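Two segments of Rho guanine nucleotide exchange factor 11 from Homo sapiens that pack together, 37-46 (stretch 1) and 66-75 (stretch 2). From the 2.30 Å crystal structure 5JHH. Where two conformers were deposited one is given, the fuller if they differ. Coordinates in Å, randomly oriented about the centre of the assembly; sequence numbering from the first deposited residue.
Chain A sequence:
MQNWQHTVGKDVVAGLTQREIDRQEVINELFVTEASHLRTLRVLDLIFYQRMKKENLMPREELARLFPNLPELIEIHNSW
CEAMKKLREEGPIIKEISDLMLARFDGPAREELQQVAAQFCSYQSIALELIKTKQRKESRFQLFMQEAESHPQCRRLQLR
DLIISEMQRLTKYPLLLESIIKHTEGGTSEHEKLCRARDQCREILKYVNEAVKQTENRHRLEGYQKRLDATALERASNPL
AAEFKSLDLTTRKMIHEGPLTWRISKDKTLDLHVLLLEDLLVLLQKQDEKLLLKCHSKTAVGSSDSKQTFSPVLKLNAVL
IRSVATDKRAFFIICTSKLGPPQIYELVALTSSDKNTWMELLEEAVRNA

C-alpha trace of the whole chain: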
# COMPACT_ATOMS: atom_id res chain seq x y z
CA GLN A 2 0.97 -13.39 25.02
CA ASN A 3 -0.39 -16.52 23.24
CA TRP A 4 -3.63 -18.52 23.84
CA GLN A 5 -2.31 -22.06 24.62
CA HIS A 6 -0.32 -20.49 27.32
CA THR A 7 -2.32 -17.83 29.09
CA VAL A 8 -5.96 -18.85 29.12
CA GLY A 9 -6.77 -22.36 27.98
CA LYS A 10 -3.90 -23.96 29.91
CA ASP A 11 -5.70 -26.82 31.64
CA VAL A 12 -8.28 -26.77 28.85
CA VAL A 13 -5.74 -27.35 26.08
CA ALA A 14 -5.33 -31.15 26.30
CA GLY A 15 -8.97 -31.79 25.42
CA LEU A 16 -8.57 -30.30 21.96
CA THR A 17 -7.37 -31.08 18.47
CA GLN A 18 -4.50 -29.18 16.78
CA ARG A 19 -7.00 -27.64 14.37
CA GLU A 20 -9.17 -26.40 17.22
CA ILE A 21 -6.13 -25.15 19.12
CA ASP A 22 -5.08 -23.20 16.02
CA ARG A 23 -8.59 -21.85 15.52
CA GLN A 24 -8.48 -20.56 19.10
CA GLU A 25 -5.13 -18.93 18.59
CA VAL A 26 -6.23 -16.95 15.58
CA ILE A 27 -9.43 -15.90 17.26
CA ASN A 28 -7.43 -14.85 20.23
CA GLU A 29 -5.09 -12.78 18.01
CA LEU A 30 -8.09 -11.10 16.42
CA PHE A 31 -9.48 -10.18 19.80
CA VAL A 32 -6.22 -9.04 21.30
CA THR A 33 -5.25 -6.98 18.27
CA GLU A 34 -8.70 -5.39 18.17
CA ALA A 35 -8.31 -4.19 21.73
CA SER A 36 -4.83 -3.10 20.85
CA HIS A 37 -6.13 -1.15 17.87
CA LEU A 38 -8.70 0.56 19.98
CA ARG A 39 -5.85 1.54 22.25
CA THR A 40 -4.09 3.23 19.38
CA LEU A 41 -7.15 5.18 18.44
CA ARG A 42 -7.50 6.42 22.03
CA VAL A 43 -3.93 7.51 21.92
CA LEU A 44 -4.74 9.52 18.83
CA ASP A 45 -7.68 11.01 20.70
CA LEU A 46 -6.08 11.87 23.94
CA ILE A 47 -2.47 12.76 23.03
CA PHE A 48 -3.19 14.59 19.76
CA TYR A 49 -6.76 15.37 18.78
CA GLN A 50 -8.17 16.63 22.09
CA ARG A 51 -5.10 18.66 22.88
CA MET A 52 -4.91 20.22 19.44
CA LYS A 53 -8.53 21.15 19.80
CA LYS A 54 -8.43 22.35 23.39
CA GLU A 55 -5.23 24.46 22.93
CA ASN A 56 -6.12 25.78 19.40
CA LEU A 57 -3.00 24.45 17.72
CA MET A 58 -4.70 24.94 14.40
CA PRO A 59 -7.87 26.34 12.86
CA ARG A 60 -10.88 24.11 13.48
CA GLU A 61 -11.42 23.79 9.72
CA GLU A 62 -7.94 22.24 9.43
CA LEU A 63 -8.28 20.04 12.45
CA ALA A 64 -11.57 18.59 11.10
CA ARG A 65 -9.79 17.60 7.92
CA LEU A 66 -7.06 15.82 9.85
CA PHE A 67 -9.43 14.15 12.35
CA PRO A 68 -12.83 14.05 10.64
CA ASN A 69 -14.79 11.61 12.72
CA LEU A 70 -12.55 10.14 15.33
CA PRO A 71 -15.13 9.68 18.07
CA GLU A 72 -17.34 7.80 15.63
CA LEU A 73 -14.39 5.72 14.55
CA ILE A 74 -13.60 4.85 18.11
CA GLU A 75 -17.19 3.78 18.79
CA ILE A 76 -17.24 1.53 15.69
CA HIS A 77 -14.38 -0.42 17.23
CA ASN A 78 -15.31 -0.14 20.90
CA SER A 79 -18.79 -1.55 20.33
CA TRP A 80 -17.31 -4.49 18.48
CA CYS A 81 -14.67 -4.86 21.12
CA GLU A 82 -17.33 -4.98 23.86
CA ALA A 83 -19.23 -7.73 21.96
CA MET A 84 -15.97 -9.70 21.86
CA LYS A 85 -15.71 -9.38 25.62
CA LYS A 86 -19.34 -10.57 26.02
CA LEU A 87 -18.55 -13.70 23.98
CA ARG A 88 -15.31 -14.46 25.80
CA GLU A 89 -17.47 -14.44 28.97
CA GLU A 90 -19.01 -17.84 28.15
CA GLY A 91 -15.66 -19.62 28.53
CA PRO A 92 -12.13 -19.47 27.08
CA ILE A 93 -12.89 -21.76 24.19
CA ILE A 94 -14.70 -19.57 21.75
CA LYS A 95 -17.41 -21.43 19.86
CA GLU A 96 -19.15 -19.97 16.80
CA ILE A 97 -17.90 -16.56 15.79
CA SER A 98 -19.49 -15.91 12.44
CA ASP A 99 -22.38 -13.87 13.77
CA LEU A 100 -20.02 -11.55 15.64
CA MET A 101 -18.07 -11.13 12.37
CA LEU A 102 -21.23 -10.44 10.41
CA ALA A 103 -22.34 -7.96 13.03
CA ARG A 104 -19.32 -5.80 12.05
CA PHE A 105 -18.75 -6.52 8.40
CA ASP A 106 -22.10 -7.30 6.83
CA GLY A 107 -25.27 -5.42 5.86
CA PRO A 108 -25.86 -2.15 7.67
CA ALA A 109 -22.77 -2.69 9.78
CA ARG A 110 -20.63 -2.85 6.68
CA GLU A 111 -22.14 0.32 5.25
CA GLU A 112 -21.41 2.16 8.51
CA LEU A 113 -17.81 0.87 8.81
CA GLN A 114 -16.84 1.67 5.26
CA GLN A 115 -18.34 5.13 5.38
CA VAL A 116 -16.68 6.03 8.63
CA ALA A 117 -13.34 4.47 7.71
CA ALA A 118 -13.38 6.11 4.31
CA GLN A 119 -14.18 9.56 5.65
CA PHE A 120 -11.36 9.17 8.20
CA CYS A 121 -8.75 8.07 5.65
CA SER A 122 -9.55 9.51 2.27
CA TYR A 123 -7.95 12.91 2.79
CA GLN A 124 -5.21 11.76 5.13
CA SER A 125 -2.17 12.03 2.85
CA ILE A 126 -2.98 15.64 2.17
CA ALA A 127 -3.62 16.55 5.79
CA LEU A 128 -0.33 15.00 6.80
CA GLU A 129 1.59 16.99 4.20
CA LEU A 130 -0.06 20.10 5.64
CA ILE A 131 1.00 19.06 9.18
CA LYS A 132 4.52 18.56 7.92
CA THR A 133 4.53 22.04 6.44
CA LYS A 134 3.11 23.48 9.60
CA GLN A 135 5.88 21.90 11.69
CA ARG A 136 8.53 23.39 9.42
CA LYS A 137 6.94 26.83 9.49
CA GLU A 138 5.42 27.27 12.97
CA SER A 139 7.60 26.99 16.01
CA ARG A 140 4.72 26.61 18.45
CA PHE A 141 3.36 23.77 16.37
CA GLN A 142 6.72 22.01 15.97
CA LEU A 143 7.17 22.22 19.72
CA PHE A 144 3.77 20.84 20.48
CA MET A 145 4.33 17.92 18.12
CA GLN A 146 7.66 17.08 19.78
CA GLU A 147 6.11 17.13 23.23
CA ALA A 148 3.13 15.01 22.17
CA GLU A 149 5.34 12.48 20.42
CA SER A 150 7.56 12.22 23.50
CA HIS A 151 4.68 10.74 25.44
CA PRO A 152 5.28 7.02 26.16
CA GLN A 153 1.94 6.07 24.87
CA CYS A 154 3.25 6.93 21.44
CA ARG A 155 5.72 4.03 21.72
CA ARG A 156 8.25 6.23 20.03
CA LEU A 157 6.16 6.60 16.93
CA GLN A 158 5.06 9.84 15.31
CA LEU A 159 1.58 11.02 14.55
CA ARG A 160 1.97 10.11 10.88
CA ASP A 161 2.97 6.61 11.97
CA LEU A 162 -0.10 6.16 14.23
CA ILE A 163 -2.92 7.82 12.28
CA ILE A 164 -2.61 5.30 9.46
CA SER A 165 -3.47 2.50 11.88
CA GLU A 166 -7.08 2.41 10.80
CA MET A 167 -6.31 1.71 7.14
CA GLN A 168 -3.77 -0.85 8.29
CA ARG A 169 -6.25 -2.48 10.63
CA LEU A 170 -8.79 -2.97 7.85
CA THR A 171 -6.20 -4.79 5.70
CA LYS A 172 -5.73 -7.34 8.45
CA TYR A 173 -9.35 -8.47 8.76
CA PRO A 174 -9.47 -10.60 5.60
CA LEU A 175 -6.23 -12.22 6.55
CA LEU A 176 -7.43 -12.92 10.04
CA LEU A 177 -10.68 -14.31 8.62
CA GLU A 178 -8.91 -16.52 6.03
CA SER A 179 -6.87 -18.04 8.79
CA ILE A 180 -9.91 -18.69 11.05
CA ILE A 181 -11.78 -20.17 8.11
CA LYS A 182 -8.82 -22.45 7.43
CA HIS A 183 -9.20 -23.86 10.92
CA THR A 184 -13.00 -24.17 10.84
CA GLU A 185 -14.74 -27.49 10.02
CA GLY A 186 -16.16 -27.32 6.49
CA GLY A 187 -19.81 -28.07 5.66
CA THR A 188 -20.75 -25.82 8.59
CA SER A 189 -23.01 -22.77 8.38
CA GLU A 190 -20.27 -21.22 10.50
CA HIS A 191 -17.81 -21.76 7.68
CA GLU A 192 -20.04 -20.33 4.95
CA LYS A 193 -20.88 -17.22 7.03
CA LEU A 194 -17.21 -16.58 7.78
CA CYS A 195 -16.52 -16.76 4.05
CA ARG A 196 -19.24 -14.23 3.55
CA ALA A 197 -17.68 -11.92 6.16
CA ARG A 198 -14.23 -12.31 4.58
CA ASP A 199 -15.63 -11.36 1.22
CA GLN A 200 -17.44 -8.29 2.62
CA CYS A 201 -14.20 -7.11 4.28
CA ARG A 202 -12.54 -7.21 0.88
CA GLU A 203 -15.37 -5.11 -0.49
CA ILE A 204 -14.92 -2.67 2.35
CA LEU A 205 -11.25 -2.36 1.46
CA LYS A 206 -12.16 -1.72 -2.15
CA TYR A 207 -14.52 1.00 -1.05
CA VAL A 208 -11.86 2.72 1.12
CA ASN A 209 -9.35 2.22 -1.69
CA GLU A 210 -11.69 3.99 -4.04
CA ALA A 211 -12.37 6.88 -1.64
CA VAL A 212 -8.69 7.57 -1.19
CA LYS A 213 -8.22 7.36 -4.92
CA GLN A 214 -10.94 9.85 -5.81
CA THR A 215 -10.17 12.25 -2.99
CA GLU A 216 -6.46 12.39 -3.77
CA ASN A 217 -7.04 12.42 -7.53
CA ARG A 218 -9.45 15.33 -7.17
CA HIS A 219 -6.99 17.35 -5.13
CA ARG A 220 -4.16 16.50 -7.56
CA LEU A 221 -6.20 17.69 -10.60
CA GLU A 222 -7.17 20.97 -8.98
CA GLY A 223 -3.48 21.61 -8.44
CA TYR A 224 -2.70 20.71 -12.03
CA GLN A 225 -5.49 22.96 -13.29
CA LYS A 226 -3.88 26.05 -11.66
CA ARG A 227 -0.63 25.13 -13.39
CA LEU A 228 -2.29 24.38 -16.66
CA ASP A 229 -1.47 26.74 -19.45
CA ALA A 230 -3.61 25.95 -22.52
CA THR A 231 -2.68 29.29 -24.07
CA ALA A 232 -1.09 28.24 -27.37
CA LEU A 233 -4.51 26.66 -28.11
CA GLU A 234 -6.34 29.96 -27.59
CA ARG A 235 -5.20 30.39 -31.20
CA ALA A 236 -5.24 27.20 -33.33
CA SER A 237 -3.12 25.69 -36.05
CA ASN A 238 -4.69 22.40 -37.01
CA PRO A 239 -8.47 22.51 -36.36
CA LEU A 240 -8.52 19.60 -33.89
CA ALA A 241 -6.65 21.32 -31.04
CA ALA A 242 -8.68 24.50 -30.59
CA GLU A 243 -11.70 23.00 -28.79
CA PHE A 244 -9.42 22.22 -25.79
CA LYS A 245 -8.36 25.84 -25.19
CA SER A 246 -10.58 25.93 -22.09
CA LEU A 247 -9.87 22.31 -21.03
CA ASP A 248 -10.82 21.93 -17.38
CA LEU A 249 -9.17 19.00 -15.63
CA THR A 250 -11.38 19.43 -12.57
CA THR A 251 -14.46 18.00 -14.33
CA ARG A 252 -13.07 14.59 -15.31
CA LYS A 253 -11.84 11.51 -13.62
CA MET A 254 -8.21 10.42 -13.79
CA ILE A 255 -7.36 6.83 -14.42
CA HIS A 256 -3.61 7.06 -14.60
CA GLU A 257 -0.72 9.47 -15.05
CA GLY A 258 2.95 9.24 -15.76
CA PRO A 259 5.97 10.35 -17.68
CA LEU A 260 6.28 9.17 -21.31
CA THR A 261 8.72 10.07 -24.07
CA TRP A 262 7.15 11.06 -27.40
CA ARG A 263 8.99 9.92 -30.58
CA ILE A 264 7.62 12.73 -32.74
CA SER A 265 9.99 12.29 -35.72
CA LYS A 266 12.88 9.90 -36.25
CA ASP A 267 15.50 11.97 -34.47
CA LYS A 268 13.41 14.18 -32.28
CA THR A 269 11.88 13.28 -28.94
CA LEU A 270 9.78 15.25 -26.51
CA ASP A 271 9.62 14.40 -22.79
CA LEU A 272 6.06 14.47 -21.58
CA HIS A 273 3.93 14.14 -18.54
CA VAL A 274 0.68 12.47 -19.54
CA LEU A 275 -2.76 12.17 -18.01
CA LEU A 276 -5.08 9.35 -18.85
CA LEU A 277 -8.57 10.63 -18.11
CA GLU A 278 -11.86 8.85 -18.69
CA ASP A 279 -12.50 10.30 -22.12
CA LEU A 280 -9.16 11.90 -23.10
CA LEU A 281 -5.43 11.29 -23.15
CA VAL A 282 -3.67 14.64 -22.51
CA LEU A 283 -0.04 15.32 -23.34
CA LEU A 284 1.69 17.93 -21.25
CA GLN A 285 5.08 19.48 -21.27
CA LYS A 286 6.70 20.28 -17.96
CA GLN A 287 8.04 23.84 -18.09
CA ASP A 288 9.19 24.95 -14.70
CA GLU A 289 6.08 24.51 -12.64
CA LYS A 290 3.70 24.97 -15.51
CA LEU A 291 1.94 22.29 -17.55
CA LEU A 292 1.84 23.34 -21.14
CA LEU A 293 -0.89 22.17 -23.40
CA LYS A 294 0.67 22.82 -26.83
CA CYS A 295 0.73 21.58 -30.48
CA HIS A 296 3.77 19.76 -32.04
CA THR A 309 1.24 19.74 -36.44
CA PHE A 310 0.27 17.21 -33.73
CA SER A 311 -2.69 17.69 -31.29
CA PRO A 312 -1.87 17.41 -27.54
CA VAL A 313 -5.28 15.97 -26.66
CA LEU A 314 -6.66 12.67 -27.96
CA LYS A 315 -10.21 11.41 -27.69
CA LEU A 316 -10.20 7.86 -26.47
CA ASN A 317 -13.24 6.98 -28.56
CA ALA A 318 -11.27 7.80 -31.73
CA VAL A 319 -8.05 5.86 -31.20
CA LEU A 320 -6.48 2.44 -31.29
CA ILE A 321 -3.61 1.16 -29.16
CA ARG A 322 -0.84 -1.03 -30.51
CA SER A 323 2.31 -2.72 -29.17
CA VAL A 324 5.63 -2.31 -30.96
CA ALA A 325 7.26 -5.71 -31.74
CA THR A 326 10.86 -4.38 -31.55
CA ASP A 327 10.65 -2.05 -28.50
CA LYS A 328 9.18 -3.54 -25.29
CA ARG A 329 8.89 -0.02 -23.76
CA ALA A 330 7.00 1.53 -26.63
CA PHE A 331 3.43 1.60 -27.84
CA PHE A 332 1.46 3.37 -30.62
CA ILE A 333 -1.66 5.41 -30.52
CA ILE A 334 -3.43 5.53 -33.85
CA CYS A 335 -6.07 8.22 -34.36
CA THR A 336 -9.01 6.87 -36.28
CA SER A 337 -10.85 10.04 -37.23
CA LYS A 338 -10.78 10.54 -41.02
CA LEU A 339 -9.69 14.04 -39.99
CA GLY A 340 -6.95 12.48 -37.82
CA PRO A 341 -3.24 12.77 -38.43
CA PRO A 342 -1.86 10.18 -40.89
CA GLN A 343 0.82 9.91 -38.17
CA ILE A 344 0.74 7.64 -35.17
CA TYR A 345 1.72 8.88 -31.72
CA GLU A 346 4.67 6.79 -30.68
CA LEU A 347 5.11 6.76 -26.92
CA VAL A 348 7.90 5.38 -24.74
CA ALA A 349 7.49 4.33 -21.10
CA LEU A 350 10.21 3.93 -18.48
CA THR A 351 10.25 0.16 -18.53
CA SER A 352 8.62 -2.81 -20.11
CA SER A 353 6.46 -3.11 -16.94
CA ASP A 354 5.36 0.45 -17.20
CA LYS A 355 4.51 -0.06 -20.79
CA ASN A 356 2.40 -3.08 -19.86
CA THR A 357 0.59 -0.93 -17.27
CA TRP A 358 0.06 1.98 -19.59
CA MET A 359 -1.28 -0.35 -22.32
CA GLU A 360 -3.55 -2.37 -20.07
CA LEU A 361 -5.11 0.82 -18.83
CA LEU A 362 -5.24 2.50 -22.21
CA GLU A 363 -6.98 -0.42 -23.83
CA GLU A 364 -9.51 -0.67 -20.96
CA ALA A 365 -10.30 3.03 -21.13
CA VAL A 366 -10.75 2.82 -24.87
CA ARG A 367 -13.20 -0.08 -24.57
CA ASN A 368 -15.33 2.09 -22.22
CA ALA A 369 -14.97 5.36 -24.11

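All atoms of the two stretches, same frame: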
# COMPACT_ATOMS: atom_id res chain seq x y z
N HIS A 37 -5.88 -2.17 18.86
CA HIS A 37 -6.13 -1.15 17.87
C HIS A 37 -6.94 -0.01 18.46
O HIS A 37 -6.63 1.16 18.32
CB HIS A 37 -6.81 -1.74 16.65
CG HIS A 37 -7.15 -0.72 15.65
ND1 HIS A 37 -8.44 -0.28 15.46
CD2 HIS A 37 -6.37 0.04 14.86
CE1 HIS A 37 -8.44 0.70 14.57
NE2 HIS A 37 -7.19 0.92 14.22
N LEU A 38 -7.94 -0.38 19.19
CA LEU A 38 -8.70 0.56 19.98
C LEU A 38 -7.80 1.40 20.85
O LEU A 38 -7.99 2.60 20.98
CB LEU A 38 -9.72 -0.19 20.80
CG LEU A 38 -10.73 0.60 21.61
CD1 LEU A 38 -11.39 1.70 20.77
CD2 LEU A 38 -11.79 -0.35 22.13
N ARG A 39 -6.78 0.78 21.42
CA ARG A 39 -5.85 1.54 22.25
C ARG A 39 -5.20 2.63 21.43
O ARG A 39 -5.15 3.79 21.85
CB ARG A 39 -4.79 0.62 22.85
CG ARG A 39 -4.03 1.23 24.03
CD ARG A 39 -2.58 0.72 24.08
NE ARG A 39 -1.69 1.74 24.61
CZ ARG A 39 -0.78 2.40 23.89
NH1 ARG A 39 -0.04 3.30 24.47
NH2 ARG A 39 -0.61 2.15 22.60
N THR A 40 -4.75 2.27 20.23
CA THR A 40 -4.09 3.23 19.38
C THR A 40 -5.01 4.38 19.00
O THR A 40 -4.59 5.52 18.94
CB THR A 40 -3.59 2.55 18.11
OG1 THR A 40 -2.68 1.53 18.47
CG2 THR A 40 -2.86 3.50 17.20
N LEU A 41 -6.27 4.10 18.74
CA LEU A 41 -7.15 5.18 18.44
C LEU A 41 -7.32 6.12 19.62
O LEU A 41 -7.51 7.35 19.43
CB LEU A 41 -8.52 4.70 17.98
CG LEU A 41 -8.53 3.81 16.75
CD1 LEU A 41 -9.97 3.38 16.48
CD2 LEU A 41 -7.96 4.49 15.53
N ARG A 42 -7.31 5.57 20.83
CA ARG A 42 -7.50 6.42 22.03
C ARG A 42 -6.28 7.21 22.33
O ARG A 42 -6.38 8.30 22.89
CB ARG A 42 -7.92 5.64 23.26
CG ARG A 42 -9.34 5.14 23.12
CD ARG A 42 -9.80 4.43 24.36
NE ARG A 42 -11.26 4.34 24.36
CZ ARG A 42 -11.94 3.22 24.53
NH1 ARG A 42 -13.26 3.25 24.48
NH2 ARG A 42 -11.29 2.09 24.78
N VAL A 43 -5.13 6.71 21.90
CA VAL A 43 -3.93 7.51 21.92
C VAL A 43 -4.06 8.68 20.95
O VAL A 43 -3.75 9.81 21.32
CB VAL A 43 -2.70 6.71 21.53
CG1 VAL A 43 -1.50 7.62 21.38
CG2 VAL A 43 -2.41 5.66 22.59
N LEU A 44 -4.57 8.43 19.74
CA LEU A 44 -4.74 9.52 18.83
C LEU A 44 -5.66 10.56 19.45
O LEU A 44 -5.47 11.78 19.28
CB LEU A 44 -5.35 9.06 17.50
CG LEU A 44 -4.47 8.21 16.59
CD1 LEU A 44 -5.29 7.69 15.43
CD2 LEU A 44 -3.31 9.04 16.05
N ASP A 45 -6.69 10.08 20.14
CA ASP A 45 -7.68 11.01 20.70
C ASP A 45 -7.07 11.85 21.80
O ASP A 45 -7.16 13.06 21.79
CB ASP A 45 -8.85 10.22 21.25
CG ASP A 45 -9.96 11.10 21.70
OD1 ASP A 45 -10.25 12.04 20.97
OD2 ASP A 45 -10.56 10.85 22.77
N LEU A 46 -6.43 11.20 22.74
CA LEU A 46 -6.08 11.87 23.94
C LEU A 46 -4.79 12.66 23.73
O LEU A 46 -4.71 13.78 24.17
CB LEU A 46 -5.95 10.85 25.08
CG LEU A 46 -5.05 11.25 26.27
CD1 LEU A 46 -5.78 12.23 27.20
CD2 LEU A 46 -4.52 10.02 27.03
N LEU A 66 -8.05 16.77 9.38
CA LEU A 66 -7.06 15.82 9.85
C LEU A 66 -7.72 14.69 10.68
O LEU A 66 -7.34 13.57 10.57
CB LEU A 66 -6.03 16.55 10.68
CG LEU A 66 -5.06 15.66 11.43
CD1 LEU A 66 -4.18 14.92 10.47
CD2 LEU A 66 -4.20 16.51 12.35
N PHE A 67 -8.68 15.05 11.50
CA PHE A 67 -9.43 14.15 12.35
C PHE A 67 -10.94 14.35 12.10
O PHE A 67 -11.62 14.96 12.87
CB PHE A 67 -9.15 14.39 13.81
CG PHE A 67 -7.81 14.01 14.27
CD1 PHE A 67 -7.46 12.71 14.41
CD2 PHE A 67 -6.90 14.96 14.60
CE1 PHE A 67 -6.24 12.37 14.86
CE2 PHE A 67 -5.66 14.62 15.04
CZ PHE A 67 -5.33 13.32 15.18
N PRO A 68 -11.42 13.76 10.93
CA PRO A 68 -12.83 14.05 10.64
C PRO A 68 -13.89 13.53 11.57
O PRO A 68 -14.86 14.20 11.78
CB PRO A 68 -13.06 13.40 9.30
CG PRO A 68 -11.77 13.41 8.67
CD PRO A 68 -10.90 12.95 9.73
N ASN A 69 -13.73 12.32 12.08
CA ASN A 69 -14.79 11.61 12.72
C ASN A 69 -14.23 10.58 13.66
O ASN A 69 -14.63 9.46 13.68
CB ASN A 69 -15.61 10.94 11.65
CG ASN A 69 -14.79 10.02 10.79
OD1 ASN A 69 -13.61 10.06 10.82
ND2 ASN A 69 -15.42 9.23 10.03
N LEU A 70 -13.27 11.00 14.45
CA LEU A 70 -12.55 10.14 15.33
C LEU A 70 -13.41 9.49 16.41
O LEU A 70 -13.29 8.32 16.64
CB LEU A 70 -11.37 10.86 15.95
CG LEU A 70 -10.39 10.06 16.79
CD1 LEU A 70 -9.89 8.86 16.08
CD2 LEU A 70 -9.23 10.85 17.29
N PRO A 71 -14.32 10.35 17.06
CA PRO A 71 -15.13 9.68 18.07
C PRO A 71 -16.04 8.61 17.53
O PRO A 71 -16.30 7.68 18.21
CB PRO A 71 -15.96 10.80 18.68
CG PRO A 71 -15.20 12.00 18.45
CD PRO A 71 -14.70 11.84 17.10
N GLU A 72 -16.48 8.77 16.30
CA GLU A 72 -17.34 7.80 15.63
C GLU A 72 -16.53 6.56 15.31
O GLU A 72 -17.01 5.44 15.45
CB GLU A 72 -17.89 8.38 14.33
CG GLU A 72 -18.98 9.42 14.51
CD GLU A 72 -18.53 10.88 14.77
OE1 GLU A 72 -17.32 11.25 14.96
OE2 GLU A 72 -19.46 11.71 14.78
N LEU A 73 -15.31 6.79 14.86
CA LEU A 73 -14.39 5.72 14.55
C LEU A 73 -14.09 4.88 15.76
O LEU A 73 -14.20 3.67 15.72
CB LEU A 73 -13.10 6.26 13.96
CG LEU A 73 -12.17 5.22 13.38
CD1 LEU A 73 -12.83 4.49 12.23
CD2 LEU A 73 -10.94 5.95 12.85
N ILE A 74 -13.87 5.53 16.87
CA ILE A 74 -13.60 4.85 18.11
C ILE A 74 -14.79 3.99 18.55
O ILE A 74 -14.61 2.83 18.97
CB ILE A 74 -13.24 5.86 19.19
CG1 ILE A 74 -11.79 6.33 18.96
CG2 ILE A 74 -13.50 5.33 20.58
CD1 ILE A 74 -11.36 7.47 19.90
N GLU A 75 -16.00 4.54 18.45
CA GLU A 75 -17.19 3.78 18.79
C GLU A 75 -17.50 2.56 17.85
O GLU A 75 -17.90 1.51 18.30
CB GLU A 75 -18.36 4.74 18.88
CG GLU A 75 -19.67 4.13 19.41
CD GLU A 75 -19.49 3.27 20.66
OE1 GLU A 75 -18.57 3.54 21.48
OE2 GLU A 75 -20.25 2.30 20.77

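Two helices can pack side by side with no hydrogen bond or salt bridge between them, and this pair from Rho guanine nucleotide exchange factor 11 illustrates the principle. Residues 37-46 lie within a longer helix that widens into a pi-type turn at 44-46. The second stretch leaves helical geometry at Phe67, passes through a short loop and starts a new helix at Leu70, with Asn69 at the N-cap position; the backbone bond from Leu73 N to Asn69 O (3.0 Å) belongs to its first turn. The helices run nearly antiparallel, at 161°, with axes 10.1 Å apart at closest approach. Leu41 lies nearest Ile74, their CA atoms 6.5 Å apart, and one turn along Asp45 lies near Leu70, with CA atoms 7.3 Å apart.

No hydrogen bond crosses the interface; the backbone bonds run within each helix, and the facing side chains are largely aliphatic. Ile74 has the largest area covered by the opposing stretch. Its CG1 packs 3.8 Å from Leu41 CB, while its CD1 reaches to 4.0 Å from Asp45 CB and its CG2 lies 4.2 Å from Leu38 CD1. The branched side chain thus touches residues on successive turns. Leu41, pointing toward the partner, also sends CD1 to 4.2 Å from Leu73 CG.

Farther along, Leu70 CD2 sits 3.7 Å from Asp45 CA and 4.3 Å from Leu44 CB, lodging a methyl against both backbone and side chain. Leu44 CB also meets Phe67 CE1 at 4.3 Å, so the aromatic ring extends the apolar surface beyond the start of the second helix.

Asp45 offers its CA and CB to these apolar partners, while its OD1 is hydrogen-bonded elsewhere in the structure. Exposed Arg42 suits the margin: it contributes only a loose contact, NH1 to Ile74 CG2 at 4.4 Å, and NH1 likewise finds a hydrogen bond elsewhere. Altogether 413 Å² is buried, counting both sides.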